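RNase III (Scheffersomyces stipitis, PDB 7DEY) probably cleaves double-stranded RNA endonucleolytically, leaving 5'-phosphomonoester ends, as a yeast Dicer of the ribonuclease III family. Local coordinates at residues 15-19 with 117-121. Numbering follows the deposited sequence.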
loop_
_atom_site.group_PDB
_atom_site.type_symbol
_atom_site.label_atom_id
_atom_site.label_comp_id
_atom_site.label_asym_id
_atom_site.label_seq_id
_atom_site.Cartn_x
_atom_site.Cartn_y
_atom_site.Cartn_z
ATOM N N GLU C 15 15.059 11.588 -21.279
ATOM C CA GLU C 15 14.348 11.242 -22.500
ATOM C C GLU C 15 14.405 9.748 -22.787
ATOM O O GLU C 15 13.492 9.218 -23.424
ATOM C CB GLU C 15 14.917 12.045 -23.676
ATOM C CG GLU C 15 14.366 13.470 -23.818
ATOM C CD GLU C 15 14.863 14.175 -25.077
ATOM O OE1 GLU C 15 15.774 13.639 -25.749
ATOM O OE2 GLU C 15 14.336 15.258 -25.407
ATOM N N ARG C 16 15.454 9.051 -22.341
ATOM C CA ARG C 16 15.432 7.588 -22.394
ATOM C C ARG C 16 14.264 7.028 -21.585
ATOM O O ARG C 16 13.648 6.034 -21.976
ATOM C CB ARG C 16 16.753 7.014 -21.868
ATOM C CG ARG C 16 17.889 6.994 -22.875
ATOM C CD ARG C 16 19.225 6.524 -22.260
ATOM N NE ARG C 16 19.249 5.082 -22.018
ATOM C CZ ARG C 16 20.265 4.420 -21.473
ATOM N NH1 ARG C 16 21.363 5.058 -21.107
ATOM N NH2 ARG C 16 20.177 3.108 -21.285
ATOM N N VAL C 17 13.923 7.690 -20.483
ATOM C CA VAL C 17 12.859 7.257 -19.593
ATOM C C VAL C 17 11.474 7.727 -20.039
ATOM O O VAL C 17 10.466 7.155 -19.599
ATOM C CB VAL C 17 13.221 7.756 -18.175
ATOM C CG1 VAL C 17 12.061 7.653 -17.195
ATOM C CG2 VAL C 17 14.448 6.993 -17.640
ATOM N N PHE C 18 11.384 8.743 -20.917
ATOM C CA PHE C 18 10.076 9.262 -21.316
ATOM C C PHE C 18 9.954 9.565 -22.814
ATOM O O PHE C 18 9.085 10.360 -23.193
ATOM C CB PHE C 18 9.719 10.535 -20.543
ATOM C CG PHE C 18 9.648 10.356 -19.045
ATOM C CD1 PHE C 18 8.548 9.765 -18.449
ATOM C CD2 PHE C 18 10.660 10.816 -18.232
ATOM C CE1 PHE C 18 8.475 9.625 -17.060
ATOM C CE2 PHE C 18 10.587 10.677 -16.843
ATOM C CZ PHE C 18 9.503 10.082 -16.260
ATOM N N VAL C 19 10.794 8.971 -23.673
ATOM C CA VAL C 19 10.562 9.046 -25.117
ATOM C C VAL C 19 9.307 8.266 -25.500
ATOM O O VAL C 19 8.577 8.656 -26.422
ATOM C CB VAL C 19 11.799 8.532 -25.890
ATOM C CG1 VAL C 19 12.080 7.077 -25.542
ATOM C CG2 VAL C 19 11.652 8.733 -27.426
ATOM N N ILE C 117 7.900 2.192 -15.888
ATOM C CA ILE C 117 8.556 3.499 -15.969
ATOM C C ILE C 117 9.314 3.762 -14.681
ATOM O O ILE C 117 10.529 3.998 -14.677
ATOM C CB ILE C 117 7.529 4.615 -16.241
ATOM C CG1 ILE C 117 6.678 4.293 -17.459
ATOM C CG2 ILE C 117 8.220 5.980 -16.451
ATOM C CD1 ILE C 117 7.222 4.892 -18.732
ATOM N N PHE C 118 8.587 3.691 -13.565
ATOM C CA PHE C 118 9.147 3.971 -12.249
ATOM C C PHE C 118 10.397 3.148 -11.980
ATOM O O PHE C 118 11.357 3.645 -11.369
ATOM C CB PHE C 118 8.093 3.700 -11.182
ATOM C CG PHE C 118 8.494 4.138 -9.829
ATOM C CD1 PHE C 118 9.192 3.289 -8.995
ATOM C CD2 PHE C 118 8.179 5.398 -9.387
ATOM C CE1 PHE C 118 9.557 3.689 -7.752
ATOM C CE2 PHE C 118 8.548 5.805 -8.145
ATOM C CZ PHE C 118 9.235 4.955 -7.323
ATOM N N GLU C 119 10.411 1.889 -12.417
ATOM C CA GLU C 119 11.633 1.112 -12.273
ATOM C C GLU C 119 12.736 1.689 -13.148
ATOM O O GLU C 119 13.853 1.923 -12.675
ATOM C CB GLU C 119 11.364 -0.358 -12.580
ATOM C CG GLU C 119 10.607 -1.033 -11.448
ATOM C CD GLU C 119 10.380 -2.513 -11.672
ATOM O OE1 GLU C 119 10.225 -3.232 -10.657
ATOM O OE2 GLU C 119 10.347 -2.963 -12.846
ATOM N N ALA C 120 12.428 1.972 -14.416
ATOM C CA ALA C 120 13.405 2.639 -15.271
ATOM C C ALA C 120 13.914 3.930 -14.628
ATOM O O ALA C 120 15.125 4.205 -14.624
ATOM C CB ALA C 120 12.799 2.927 -16.645
ATOM N N TYR C 121 13.002 4.731 -14.074
ATOM C CA TYR C 121 13.391 6.006 -13.490
ATOM C C TYR C 121 14.445 5.810 -12.403
ATOM O O TYR C 121 15.544 6.377 -12.472
ATOM C CB TYR C 121 12.154 6.706 -12.943
ATOM C CG TYR C 121 12.384 8.147 -12.568
ATOM C CD1 TYR C 121 12.338 9.150 -13.524
ATOM C CD2 TYR C 121 12.642 8.499 -11.256
ATOM C CE1 TYR C 121 12.546 10.451 -13.186
ATOM C CE2 TYR C 121 12.857 9.793 -10.903
ATOM C CZ TYR C 121 12.809 10.775 -11.866
ATOM O OH TYR C 121 13.020 12.094 -11.493
#
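Along 117-121, residues three and four apart fall on one side of the helix, and Ile117, Ala120 and Tyr121 accordingly meet Val17 and Phe18. Ile117 comes first: its CG2 lies 3.7 Å from Phe18 CE1 and 4.3 Å from Val17 CG1, so one methyl touches both residues. Phe118, whose CA-to-CB bond points away from 15-19, packs on Leu84 and Phe93, while Glu119 sits among the carboxylates of Glu44, Asp48 and Asp116, an acidic cluster like that of ribonuclease III active sites. Ala120 points back toward the contact; with only a methyl there, Val17 CG2 comes within 4.2 Å of Ala120 O and 4.5 Å of Ala120 CB. Tyr121 completes the patch: Val17 CG1 meets its ring edge at CD1 (4.0 Å), and Phe18 CZ is also 4.0 Å from Tyr121 CD1. The CA atoms of Val17 and Tyr121 are 6.3 Å apart, and 224 Å² is buried through apolar packing. Tyr121 OH hydrogen-bonds to Pro6 O, a further tie to the N-terminal region. The contact thus joins the end of helix 11-18 to helix 113-128 of the all-helical ribonuclease III domain, with helix 93-96 and Leu97 packing against Phe18 and Ile117.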